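Ribonuclease H (Uncultured organism, PDB 4IBN) probably cleaves the RNA strand of RNA-DNA hybrids endonucleolytically, leaving 5'-phosphomonoesters, with magnesium as cofactor. Local coordinates at residues Phe89-Phe93 / Pro200-Phe205; Phe79-Gly83 / His139-Trp143; Leu16-Asp22 / Ala38-Tyr44; Gly151-Glu156 / Met194-Pro198; Arg55-Trp59 / Val176-Glu181. All blocks are in the same frame, centred on the assembly; numbering follows the deposited sequence.

Overall arrangement
Contacts 2 and 3 are buried, contacts 1 and 4 partly so, and contact 5 lies at the surface. Contacts 1, 2, 3 and 5 reach one mixed sheet: contact 3 pairs its first two strands, contact 5 adds the short strand 176-177 along strand 53-62, contact 1 lays the C-terminal loop on strand 90-95, and contact 2 packs helix 67-82 against strand 140-145. Contact 4 ties the start of helix 153-168 to the loop that runs on into contact 1. Chemistry follows place: contacts 1 and 2 are apolar and aromatic, contact 3 is a backbone ladder, and contacts 4 and 5 combine backbone bonds with polar and charged side chains. Glu43 connects contacts 3, 4 and 5 through Gln154 and Arg55.

Contact 1: Phe89-Phe93 / Pro200-Phe205; sequences FRVVF and PDAAAF
Strand 90-95, an inner parallel strand of the RNase H sheet, meets the C-terminal loop where Phe205 packs on Arg90, Val91 and Val92. The backbones stay well apart, Val92 CA and Phe205 CA lying 7.4 Å from each other, and side chains bridge the gap. A type I turn from Asp201 to Ala204 leads into Phe205, whose CG stands opposite the backbone N (chi1 -171°) and carries the ring to the strand. At the ring edge, in its plane, CE1 meets Val91 O at 3.5 Å. Val92 CG2 also sits at this edge, 3.9 Å from Phe205 CD1, and touches Pro200 CG at 4.0 Å. The aliphatic part of Arg90 crosses the ring at a slant, CG 3.7 Å from Phe205 CE2. Its guanidinium is turned 78° from the ring plane, so the two planes are not stacked; NH2 donates to Thr14 O. On the side of the ring plane opposite Arg90, Glu142 of the adjoining strand 140-145 also touches Phe205. With no hydrogen bond between the two segments, the loop is held here by apolar contact and by the Phe205 CE1 edge set against Val91 O.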
# COMPACT_ATOMS: atom_id res chain seq x y z
N PHE A 89 -6.22 1.03 13.41
CA PHE A 89 -5.82 2.30 12.90
C PHE A 89 -6.86 2.83 11.93
O PHE A 89 -7.56 2.09 11.33
CB PHE A 89 -4.52 2.18 12.08
CG PHE A 89 -3.26 2.22 12.87
CD1 PHE A 89 -2.42 3.27 12.77
CD2 PHE A 89 -2.88 1.19 13.65
CE1 PHE A 89 -1.26 3.29 13.44
CE2 PHE A 89 -1.73 1.24 14.32
CZ PHE A 89 -0.93 2.28 14.22
N ARG A 90 -6.91 4.13 11.76
CA ARG A 90 -7.56 4.75 10.63
C ARG A 90 -6.46 5.08 9.60
O ARG A 90 -5.49 5.59 9.94
CB ARG A 90 -8.28 6.01 11.05
CG ARG A 90 -9.47 5.73 11.84
CD ARG A 90 -10.09 7.02 12.41
NE ARG A 90 -9.38 7.41 13.59
CZ ARG A 90 -9.40 8.61 14.10
NH1 ARG A 90 -10.11 9.54 13.54
NH2 ARG A 90 -8.70 8.88 15.17
N VAL A 91 -6.66 4.72 8.35
CA VAL A 91 -5.64 4.84 7.34
C VAL A 91 -6.20 5.47 6.09
O VAL A 91 -7.16 5.07 5.61
CB VAL A 91 -5.08 3.45 6.96
CG1 VAL A 91 -4.01 3.55 5.93
CG2 VAL A 91 -4.61 2.73 8.20
N VAL A 92 -5.49 6.44 5.56
CA VAL A 92 -5.75 6.89 4.23
C VAL A 92 -4.68 6.25 3.38
O VAL A 92 -3.56 6.52 3.59
CB VAL A 92 -5.60 8.41 4.12
CG1 VAL A 92 -5.86 8.84 2.72
CG2 VAL A 92 -6.56 9.08 5.03
N PHE A 93 -5.08 5.39 2.44
CA PHE A 93 -4.13 4.63 1.65
C PHE A 93 -4.20 5.12 0.23
O PHE A 93 -5.17 4.98 -0.39
CB PHE A 93 -4.47 3.12 1.73
CG PHE A 93 -3.42 2.19 1.15
CD1 PHE A 93 -2.61 1.45 1.96
CD2 PHE A 93 -3.34 1.96 -0.18
CE1 PHE A 93 -1.73 0.60 1.46
CE2 PHE A 93 -2.46 1.11 -0.67
CZ PHE A 93 -1.65 0.43 0.15
N PRO A 200 -3.61 14.45 6.18
CA PRO A 200 -5.05 14.59 6.20
C PRO A 200 -5.65 15.08 7.49
O PRO A 200 -5.12 14.86 8.52
CB PRO A 200 -5.54 13.18 5.89
CG PRO A 200 -4.50 12.32 6.26
CD PRO A 200 -3.23 13.05 5.99
N ASP A 201 -6.75 15.79 7.36
CA ASP A 201 -7.62 16.19 8.44
C ASP A 201 -8.47 15.02 8.84
O ASP A 201 -8.93 14.32 8.04
CB ASP A 201 -8.64 17.18 7.92
CG ASP A 201 -8.11 18.50 7.67
OD1 ASP A 201 -6.90 18.69 7.79
OD2 ASP A 201 -8.92 19.38 7.37
N ALA A 202 -8.76 14.86 10.10
CA ALA A 202 -9.63 13.79 10.50
C ALA A 202 -11.01 13.99 9.94
O ALA A 202 -11.81 13.09 9.94
CB ALA A 202 -9.65 13.63 11.95
N ALA A 203 -11.28 15.18 9.45
CA ALA A 203 -12.33 15.54 8.50
C ALA A 203 -12.31 15.09 7.03
O ALA A 203 -13.30 14.92 6.40
CB ALA A 203 -12.59 16.99 8.57
N ALA A 204 -11.13 15.02 6.48
CA ALA A 204 -10.90 14.55 5.16
C ALA A 204 -11.21 13.06 5.20
O ALA A 204 -11.14 12.43 4.17
CB ALA A 204 -9.48 14.76 4.77
N PHE A 205 -11.48 12.48 6.39
CA PHE A 205 -11.43 11.03 6.50
C PHE A 205 -12.74 10.39 6.18
O PHE A 205 -13.68 10.56 6.89
CB PHE A 205 -10.91 10.52 7.84
CG PHE A 205 -10.66 9.03 7.88
CD1 PHE A 205 -9.78 8.45 7.05
CD2 PHE A 205 -11.33 8.22 8.75
CE1 PHE A 205 -9.60 7.10 7.10
CE2 PHE A 205 -11.12 6.90 8.79
CZ PHE A 205 -10.26 6.35 7.95

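Contact 2: Phe79-Gly83 / His139-Trp143; sequences FRAIG and HAVEW
Phe79, His139 and Trp143 form an aromatic cluster in which Phe79 meets both other rings obliquely. His139 CD2 lies at the edge of the Phe79 ring, 3.7 Å from CD1, with the planes 40° apart and the centroids separated by 5.7 Å. Trp143 reaches Phe79 through CH2, 4.0 Å from CE2, and here the planes differ by 47°. One face of the indole is filled by Val141 CG1, which sits over its centre, 3.4 Å above the plane. The two methyls of Val141 divide the work: chi1 of -169° sends CG1 to that face, while CG2 meets the oncoming Phe79 ring at CZ, 3.6 Å away. At the edge of the His139 ring lies Gly83 CA, 4.0 Å from NE2. A water in the imidazole plane joins His139 NE2, at 2.9 Å, to Phe79 O, to which it donates; it links the Phe79 carbonyl of helix 67-82 to the residue just before strand 140-145. The other ring nitrogen, ND1, is held by Phe89 N. Val136 of helix 126-136 touches Phe79, Val141 and Trp143, and Val91 and Phe93 of the neighbouring strand also touch the cluster. Such packing of helix 67-82 on one face of the sheet, near its outer strand 140-145, belongs to the hydrophobic core of the alpha/beta RNase H fold.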
# COMPACT_ATOMS: atom_id res chain seq x y z
N PHE A 79 -0.34 -3.00 6.14
CA PHE A 79 -1.27 -3.29 7.18
C PHE A 79 -0.75 -4.25 8.23
O PHE A 79 -1.18 -4.23 9.35
CB PHE A 79 -2.62 -3.68 6.61
CG PHE A 79 -3.38 -2.52 6.08
CD1 PHE A 79 -4.14 -1.77 6.89
CD2 PHE A 79 -3.28 -2.17 4.79
CE1 PHE A 79 -4.79 -0.74 6.41
CE2 PHE A 79 -3.92 -1.11 4.32
CZ PHE A 79 -4.67 -0.40 5.12
N ARG A 80 0.10 -5.17 7.83
CA ARG A 80 0.73 -6.01 8.81
C ARG A 80 1.66 -5.24 9.76
O ARG A 80 1.66 -5.45 10.92
CB ARG A 80 1.49 -7.17 8.15
CG ARG A 80 0.61 -8.32 7.79
CD ARG A 80 1.35 -9.42 7.05
NE ARG A 80 0.44 -10.41 6.54
CZ ARG A 80 0.78 -11.37 5.72
NH1 ARG A 80 2.01 -11.45 5.32
NH2 ARG A 80 -0.13 -12.22 5.31
N ALA A 81 2.44 -4.34 9.22
CA ALA A 81 3.31 -3.57 10.06
C ALA A 81 2.56 -2.72 11.06
O ALA A 81 2.88 -2.71 12.21
CB ALA A 81 4.13 -2.76 9.27
N ILE A 82 1.56 -2.01 10.61
CA ILE A 82 0.82 -1.19 11.57
C ILE A 82 -0.04 -1.98 12.53
O ILE A 82 -0.38 -1.51 13.57
CB ILE A 82 0.05 -0.05 10.94
CG1 ILE A 82 -1.16 -0.58 10.26
CG2 ILE A 82 0.91 0.72 9.99
CD1 ILE A 82 -2.01 0.46 9.76
N GLY A 83 -0.38 -3.19 12.14
CA GLY A 83 -1.18 -4.06 12.97
C GLY A 83 -0.52 -4.50 14.25
O GLY A 83 -1.15 -4.99 15.14
N HIS A 139 -9.03 -2.43 10.55
CA HIS A 139 -8.60 -1.09 10.34
C HIS A 139 -9.60 -0.42 9.45
O HIS A 139 -10.17 -1.04 8.63
CB HIS A 139 -7.23 -1.05 9.68
CG HIS A 139 -6.19 -1.80 10.42
ND1 HIS A 139 -5.71 -1.39 11.64
CD2 HIS A 139 -5.54 -2.94 10.14
CE1 HIS A 139 -4.82 -2.26 12.06
NE2 HIS A 139 -4.69 -3.20 11.17
N ALA A 140 -9.78 0.88 9.61
CA ALA A 140 -10.68 1.61 8.76
C ALA A 140 -9.87 2.36 7.71
O ALA A 140 -8.97 3.05 8.06
CB ALA A 140 -11.48 2.54 9.56
N VAL A 141 -10.21 2.15 6.45
CA VAL A 141 -9.40 2.60 5.34
C VAL A 141 -10.16 3.41 4.32
O VAL A 141 -11.22 3.06 3.95
CB VAL A 141 -8.71 1.43 4.65
CG1 VAL A 141 -7.65 1.93 3.67
CG2 VAL A 141 -8.07 0.51 5.65
N GLU A 142 -9.56 4.52 3.93
CA GLU A 142 -10.05 5.28 2.81
C GLU A 142 -9.07 5.01 1.71
O GLU A 142 -7.95 5.30 1.85
CB GLU A 142 -10.10 6.78 3.12
CG GLU A 142 -10.41 7.61 1.90
CD GLU A 142 -10.56 9.09 2.14
OE1 GLU A 142 -10.57 9.53 3.26
OE2 GLU A 142 -10.70 9.79 1.15
N TRP A 143 -9.56 4.44 0.63
CA TRP A 143 -8.71 4.07 -0.47
C TRP A 143 -8.67 5.18 -1.52
O TRP A 143 -9.71 5.60 -1.93
CB TRP A 143 -9.23 2.75 -1.10
CG TRP A 143 -9.33 1.59 -0.14
CD1 TRP A 143 -10.41 1.15 0.48
CD2 TRP A 143 -8.27 0.75 0.27
NE1 TRP A 143 -10.12 0.10 1.29
CE2 TRP A 143 -8.79 -0.17 1.17
CE3 TRP A 143 -6.93 0.68 -0.04
CZ2 TRP A 143 -8.01 -1.11 1.77
CZ3 TRP A 143 -6.18 -0.27 0.54
CH2 TRP A 143 -6.70 -1.14 1.44
O HOH W 1 -3.29 -5.69 10.73

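Contact 3: Leu16-Asp22 / Ala38-Tyr44; sequences LVAVYAD and AGVLVEY
Strands 16-22 and 38-44 run antiparallel, their axes 165° apart and 4.7 Å from each other at closest approach, and six backbone hydrogen bonds couple them through the pairs Ala18-Glu43, Tyr20-Leu41 and Asp22-Gly39. The shortest joins Glu43 N to Ala18 O at 2.8 Å and is nearly straight. In the non-hydrogen-bonded pairs, Val19-Val42 and Ala21-Val40, the CA atoms draw closer, to 4.4 Å between Ala21 and Val40.

Val19, Ala21, Val40 and Val42 share one face of the sheet, where Val19 CG1 touches Val40 CG1 diagonally at 3.7 Å; helix 67-82 packs on this face through Ser74 and Ala78. On the other face Tyr20 and Glu43 meet, CE2 lying 3.9 Å from CD with ring and carboxylate planes 66° apart. Glu43 CG lies opposite the carbonyl carbon (chi1 -64°) and the chain then runs extended, bringing the carboxylate beside the ring. A water in the ring plane, 2.6 Å from Tyr20 OH, donates to Glu43 OE1 at 2.7 Å. The other oxygen, OE2, pairs with Arg55 NE and accepts from Gln154 NE2, which probably offsets much of the charge of this buried carboxylate. Toward the open end of the hairpin, Val17 CG1 sits at the edge of the Tyr44 ring.

This is the beta hairpin that begins the RNase H fold. Asp22 points to the Tyr20 face, with Asp96 and Asn159 close to its carboxylate, a grouping consistent with the DEDN active-site motif of this enzyme.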
# COMPACT_ATOMS: atom_id res chain seq x y z
N LEU A 16 -4.42 7.85 13.41
CA LEU A 16 -4.63 8.12 12.01
C LEU A 16 -3.29 8.24 11.30
O LEU A 16 -2.47 8.97 11.73
CB LEU A 16 -5.36 9.43 11.83
CG LEU A 16 -5.52 9.98 10.41
CD1 LEU A 16 -6.40 9.12 9.59
CD2 LEU A 16 -6.14 11.37 10.45
N VAL A 17 -3.11 7.50 10.22
CA VAL A 17 -1.93 7.61 9.40
C VAL A 17 -2.28 7.75 7.94
O VAL A 17 -3.33 7.40 7.55
CB VAL A 17 -1.02 6.40 9.54
CG1 VAL A 17 -0.40 6.30 10.91
CG2 VAL A 17 -1.70 5.15 9.21
N ALA A 18 -1.33 8.29 7.18
CA ALA A 18 -1.48 8.35 5.75
C ALA A 18 -0.39 7.51 5.15
O ALA A 18 0.72 7.69 5.44
CB ALA A 18 -1.40 9.77 5.25
N VAL A 19 -0.80 6.59 4.28
CA VAL A 19 0.07 5.63 3.69
C VAL A 19 0.13 5.83 2.19
O VAL A 19 -0.85 6.10 1.62
CB VAL A 19 -0.47 4.24 3.98
CG1 VAL A 19 0.23 3.23 3.19
CG2 VAL A 19 -0.36 3.97 5.46
N TYR A 20 1.33 5.77 1.63
CA TYR A 20 1.54 5.96 0.22
C TYR A 20 2.31 4.78 -0.29
O TYR A 20 3.38 4.57 0.12
CB TYR A 20 2.33 7.26 -0.06
CG TYR A 20 1.63 8.49 0.44
CD1 TYR A 20 0.76 9.15 -0.34
CD2 TYR A 20 1.83 8.94 1.72
CE1 TYR A 20 0.10 10.22 0.12
CE2 TYR A 20 1.19 10.01 2.17
CZ TYR A 20 0.31 10.65 1.36
OH TYR A 20 -0.39 11.75 1.76
N ALA A 21 1.72 4.05 -1.22
CA ALA A 21 2.27 2.79 -1.66
C ALA A 21 2.49 2.75 -3.16
O ALA A 21 1.82 3.42 -3.86
CB ALA A 21 1.36 1.70 -1.25
N ASP A 22 3.48 1.99 -3.60
CA ASP A 22 3.75 1.77 -5.01
C ASP A 22 4.41 0.44 -5.22
O ASP A 22 4.81 -0.17 -4.33
CB ASP A 22 4.59 2.86 -5.66
CG ASP A 22 4.57 2.76 -7.18
OD1 ASP A 22 3.53 2.68 -7.73
OD2 ASP A 22 5.59 2.67 -7.81
N ALA A 38 7.79 -3.75 -3.69
CA ALA A 38 6.70 -2.96 -3.16
C ALA A 38 7.28 -1.98 -2.14
O ALA A 38 8.05 -2.36 -1.31
CB ALA A 38 5.67 -3.84 -2.48
N GLY A 39 6.90 -0.72 -2.28
CA GLY A 39 7.36 0.33 -1.40
C GLY A 39 6.21 1.08 -0.73
O GLY A 39 5.27 1.39 -1.37
N VAL A 40 6.35 1.30 0.57
CA VAL A 40 5.35 2.00 1.34
C VAL A 40 5.94 3.08 2.25
O VAL A 40 6.83 2.80 2.98
CB VAL A 40 4.62 1.03 2.24
CG1 VAL A 40 3.54 1.70 2.98
CG2 VAL A 40 4.09 -0.09 1.47
N LEU A 41 5.41 4.29 2.17
CA LEU A 41 5.73 5.34 3.12
C LEU A 41 4.54 5.54 4.04
O LEU A 41 3.46 5.68 3.58
CB LEU A 41 5.97 6.63 2.36
CG LEU A 41 6.11 7.91 3.16
CD1 LEU A 41 7.31 7.90 4.04
CD2 LEU A 41 6.11 9.12 2.29
N VAL A 42 4.79 5.54 5.35
CA VAL A 42 3.75 5.84 6.33
C VAL A 42 4.03 7.18 6.99
O VAL A 42 5.08 7.37 7.49
CB VAL A 42 3.72 4.77 7.45
CG1 VAL A 42 2.57 5.00 8.39
CG2 VAL A 42 3.60 3.38 6.87
N GLU A 43 3.08 8.08 6.94
CA GLU A 43 3.18 9.36 7.58
C GLU A 43 2.35 9.40 8.83
O GLU A 43 1.28 8.92 8.82
CB GLU A 43 2.70 10.49 6.66
CG GLU A 43 3.57 10.64 5.45
CD GLU A 43 3.42 11.98 4.75
OE1 GLU A 43 2.45 12.67 5.03
OE2 GLU A 43 4.27 12.30 3.93
N TYR A 44 2.87 10.02 9.89
CA TYR A 44 2.13 10.16 11.14
C TYR A 44 2.38 11.52 11.79
O TYR A 44 3.52 11.92 12.02
CB TYR A 44 2.52 9.04 12.11
CG TYR A 44 1.92 9.19 13.49
CD1 TYR A 44 0.60 8.84 13.74
CD2 TYR A 44 2.67 9.70 14.54
CE1 TYR A 44 0.05 8.98 15.00
CE2 TYR A 44 2.13 9.85 15.81
CZ TYR A 44 0.82 9.48 16.03
OH TYR A 44 0.27 9.62 17.29
O HOH W 2 0.14 13.31 3.71

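Contact 4: Gly151-Glu156 / Met194-Pro198; sequences GHAQNE and MRLEP
Gln154, in the first turn of helix 153-168, reaches across to Leu196 and Glu197, and its atoms can be followed outward. CB lies in the plane of the His152 ring, at its edge. Beyond CG the chain bends (chi2 105°) and sets the amide against Leu196, CD standing 3.6 Å from Leu196 CD1. At the end, OE1 accepts from Glu197 N at 3.0 Å, in the carbonyl plane on a lone pair, and NE2 donates to Glu197 O at 3.0 Å, only 6° out of the amide plane. Shortening the residue to an alanine is likely to leave the N and O of Glu197 without these mates and to take from Glu43 the donor that NE2 supplies.

The backbone continues the same pattern: Arg195 N donates to Gly151 O at 2.9 Å and Ala153 N to Arg195 O at 3.0 Å. His152 uses both ring nitrogens, NE2 donating to Glu197 OE1 at 2.8 Å on its anti side, while ND1 accepts from Asn155 N as the helix N-cap. At the other end Met194 SD rests 3.9 Å from Ala153 CA, and its methyl reaches the Glu156 carboxylate.

Five hydrogen bonds therefore tie the helix start to the 194-198 loop, the Gln154 amide standing in for a strand partner where the main chain turns into helix. The His-carboxylate bond, with ND1 engaged by the cap, fixes the rotation of the imidazole.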
# COMPACT_ATOMS: atom_id res chain seq x y z
N GLY A 151 4.23 13.58 -10.36
CA GLY A 151 4.61 14.68 -9.52
C GLY A 151 4.06 14.68 -8.13
O GLY A 151 4.24 15.60 -7.45
N HIS A 152 3.43 13.60 -7.71
CA HIS A 152 2.96 13.49 -6.33
C HIS A 152 4.16 13.00 -5.55
O HIS A 152 4.56 11.93 -5.73
CB HIS A 152 1.83 12.47 -6.28
CG HIS A 152 1.17 12.33 -4.94
ND1 HIS A 152 1.82 11.85 -3.84
CD2 HIS A 152 -0.11 12.54 -4.56
CE1 HIS A 152 0.98 11.82 -2.82
NE2 HIS A 152 -0.20 12.22 -3.24
N ALA A 153 4.70 13.82 -4.66
CA ALA A 153 5.97 13.52 -4.07
C ALA A 153 6.03 12.24 -3.28
O ALA A 153 6.91 11.49 -3.45
CB ALA A 153 6.41 14.65 -3.19
N GLN A 154 5.07 12.04 -2.41
CA GLN A 154 5.08 10.83 -1.64
C GLN A 154 4.94 9.58 -2.50
O GLN A 154 5.47 8.58 -2.19
CB GLN A 154 4.04 10.88 -0.54
CG GLN A 154 4.32 11.87 0.53
CD GLN A 154 3.44 13.09 0.42
OE1 GLN A 154 3.16 13.53 -0.63
NE2 GLN A 154 3.00 13.57 1.54
N ASN A 155 4.12 9.66 -3.53
CA ASN A 155 3.96 8.55 -4.44
C ASN A 155 5.24 8.25 -5.17
O ASN A 155 5.58 7.15 -5.32
CB ASN A 155 2.85 8.78 -5.44
CG ASN A 155 2.87 7.78 -6.56
OD1 ASN A 155 2.34 6.72 -6.42
ND2 ASN A 155 3.47 8.14 -7.66
N GLU A 156 5.93 9.28 -5.61
CA GLU A 156 7.19 9.11 -6.28
C GLU A 156 8.25 8.55 -5.37
O GLU A 156 9.08 7.87 -5.83
CB GLU A 156 7.64 10.34 -7.08
CG GLU A 156 6.61 10.84 -8.07
CD GLU A 156 7.15 11.25 -9.44
OE1 GLU A 156 8.25 10.84 -9.78
OE2 GLU A 156 6.51 12.02 -10.16
N MET A 194 8.04 18.56 -7.84
CA MET A 194 6.93 17.80 -7.34
C MET A 194 6.10 18.50 -6.29
O MET A 194 6.54 19.47 -5.75
CB MET A 194 7.44 16.51 -6.75
CG MET A 194 8.33 15.76 -7.64
SD MET A 194 8.52 14.15 -6.98
CE MET A 194 9.90 13.54 -7.88
N ARG A 195 4.91 17.99 -6.03
CA ARG A 195 3.99 18.57 -5.07
C ARG A 195 3.78 17.62 -3.93
O ARG A 195 3.54 16.49 -4.15
CB ARG A 195 2.64 18.83 -5.71
CG ARG A 195 2.56 20.12 -6.43
CD ARG A 195 1.75 20.01 -7.65
NE ARG A 195 0.39 20.19 -7.34
CZ ARG A 195 -0.60 19.75 -8.08
NH1 ARG A 195 -0.37 19.05 -9.19
NH2 ARG A 195 -1.81 19.99 -7.71
N LEU A 196 3.87 18.11 -2.71
CA LEU A 196 3.69 17.32 -1.53
C LEU A 196 2.23 17.34 -1.07
O LEU A 196 1.61 18.33 -1.11
CB LEU A 196 4.54 17.88 -0.43
CG LEU A 196 4.56 17.14 0.87
CD1 LEU A 196 5.48 15.99 0.80
CD2 LEU A 196 4.95 18.07 1.93
N GLU A 197 1.70 16.19 -0.65
CA GLU A 197 0.36 16.16 -0.12
C GLU A 197 0.39 16.40 1.39
O GLU A 197 1.02 15.72 2.09
CB GLU A 197 -0.30 14.83 -0.44
CG GLU A 197 -1.67 14.66 0.11
CD GLU A 197 -2.62 13.77 -0.72
OE1 GLU A 197 -2.22 12.89 -1.49
OE2 GLU A 197 -3.84 13.98 -0.52
N PRO A 198 -0.34 17.38 1.83
CA PRO A 198 -0.42 17.65 3.26
C PRO A 198 -1.09 16.51 3.99
O PRO A 198 -1.86 15.82 3.41
CB PRO A 198 -1.31 18.90 3.34
CG PRO A 198 -1.41 19.39 2.01
CD PRO A 198 -1.20 18.28 1.08

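Contact 5: Arg55-Trp59 / Val176-Glu181; sequences RRDVW and VDSGYE
Strand 176-177 adds an antiparallel edge to the RNase H sheet beside strand 53-62, joined by the reciprocal bonds Asp57 N to Val176 O, 3.0 Å, and Val176 N to Asp57 O, 3.1 Å. Both carboxylate oxygens of Asp57 are employed where the added strand turns into helix 180-184. Ser178 OG donates to OD1 at 2.6 Å, and Gly179 N, at the helix N-cap, to OD2 at 3.0 Å, each approaching from above the carboxylate plane; OD2 also binds Tyr157 OH. The same Ser178 OG accepts from Tyr180 N at 3.0 Å, an ST turn.

Arg55 extends from CG to NE beside Tyr180, whose CD2 lies over one guanidinium face. NH1 makes a salt bridge to Glu181 OE2 at 2.9 Å, in the guanidinium plane. A leucine in its place would probably leave Glu181, and the buried Glu43 that NE serves, each without a cationic mate.

Arg56 NH1 bonds Arg55 O, yet its pairing with Asp177 OD1, 3.5 Å away, is by charge alone, the oxygen lying well out of the guanidinium plane. Farther along the strand the contact is apolar, with Val176 CG2 3.8 Å from Trp59 CZ3.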
# COMPACT_ATOMS: atom_id res chain seq x y z
N ARG A 55 7.88 9.97 9.60
CA ARG A 55 7.79 9.10 8.49
C ARG A 55 8.51 7.80 8.73
O ARG A 55 9.55 7.78 9.27
CB ARG A 55 8.31 9.80 7.24
CG ARG A 55 7.44 10.96 6.78
CD ARG A 55 7.89 11.64 5.56
NE ARG A 55 6.94 12.60 5.05
CZ ARG A 55 7.04 13.90 5.17
NH1 ARG A 55 8.03 14.42 5.80
NH2 ARG A 55 6.14 14.67 4.66
N ARG A 56 7.87 6.73 8.30
CA ARG A 56 8.47 5.41 8.29
C ARG A 56 8.25 4.71 6.93
O ARG A 56 7.30 4.95 6.27
CB ARG A 56 7.88 4.55 9.39
CG ARG A 56 8.00 5.09 10.76
CD ARG A 56 9.33 4.87 11.30
NE ARG A 56 9.40 5.28 12.68
CZ ARG A 56 9.78 6.48 13.06
NH1 ARG A 56 10.19 7.36 12.17
NH2 ARG A 56 9.82 6.77 14.33
N ASP A 57 9.18 3.83 6.58
CA ASP A 57 9.14 3.09 5.33
C ASP A 57 9.00 1.59 5.55
O ASP A 57 9.49 1.10 6.49
CB ASP A 57 10.45 3.24 4.58
CG ASP A 57 10.77 4.68 4.15
OD1 ASP A 57 9.91 5.50 4.17
OD2 ASP A 57 11.91 4.94 3.75
N VAL A 58 8.39 0.89 4.61
CA VAL A 58 8.34 -0.57 4.64
C VAL A 58 8.37 -1.14 3.22
O VAL A 58 7.58 -0.73 2.37
CB VAL A 58 7.09 -1.09 5.36
CG1 VAL A 58 5.85 -0.35 4.87
CG2 VAL A 58 6.93 -2.59 5.16
N TRP A 59 9.28 -2.07 2.94
CA TRP A 59 9.38 -2.60 1.61
C TRP A 59 9.61 -4.10 1.59
O TRP A 59 10.07 -4.66 2.55
CB TRP A 59 10.45 -1.86 0.78
CG TRP A 59 11.83 -2.06 1.22
CD1 TRP A 59 12.67 -3.03 0.82
CD2 TRP A 59 12.55 -1.28 2.16
NE1 TRP A 59 13.87 -2.90 1.43
CE2 TRP A 59 13.82 -1.83 2.26
CE3 TRP A 59 12.25 -0.15 2.91
CZ2 TRP A 59 14.77 -1.32 3.11
CZ3 TRP A 59 13.19 0.35 3.72
CH2 TRP A 59 14.43 -0.22 3.82
N VAL A 176 10.65 0.97 9.31
CA VAL A 176 11.94 1.47 9.65
C VAL A 176 12.02 2.98 9.41
O VAL A 176 11.19 3.52 8.75
CB VAL A 176 13.04 0.74 8.89
CG1 VAL A 176 12.93 -0.65 9.11
CG2 VAL A 176 12.97 1.01 7.46
N ASP A 177 13.03 3.64 9.92
CA ASP A 177 13.07 5.06 9.82
C ASP A 177 13.09 5.42 8.34
O ASP A 177 13.64 4.73 7.58
CB ASP A 177 14.27 5.60 10.57
CG ASP A 177 14.30 7.10 10.62
OD1 ASP A 177 13.27 7.74 10.59
OD2 ASP A 177 15.40 7.68 10.68
N SER A 178 12.43 6.49 7.95
CA SER A 178 12.27 6.83 6.56
C SER A 178 13.41 7.55 5.90
O SER A 178 14.03 8.36 6.47
CB SER A 178 10.99 7.61 6.32
OG SER A 178 10.77 7.84 4.98
N GLY A 179 13.57 7.28 4.64
CA GLY A 179 14.51 8.01 3.83
C GLY A 179 13.91 9.19 3.10
O GLY A 179 14.55 9.80 2.32
N TYR A 180 12.66 9.50 3.38
CA TYR A 180 11.98 10.47 2.57
C TYR A 180 12.68 11.82 2.57
O TYR A 180 12.82 12.42 1.58
CB TYR A 180 10.52 10.71 3.04
CG TYR A 180 9.89 11.82 2.24
CD1 TYR A 180 9.34 11.58 1.02
CD2 TYR A 180 9.90 13.11 2.67
CE1 TYR A 180 8.84 12.55 0.26
CE2 TYR A 180 9.39 14.09 1.92
CZ TYR A 180 8.86 13.81 0.71
OH TYR A 180 8.39 14.76 -0.07
N GLU A 181 13.09 12.28 3.71
CA GLU A 181 13.63 13.61 3.77
C GLU A 181 14.92 13.76 2.99
O GLU A 181 15.16 14.74 2.41
CB GLU A 181 13.78 14.04 5.22
CG GLU A 181 12.43 14.36 5.85
CD GLU A 181 11.65 13.13 6.35
OE1 GLU A 181 12.17 12.02 6.29
OE2 GLU A 181 10.53 13.31 6.83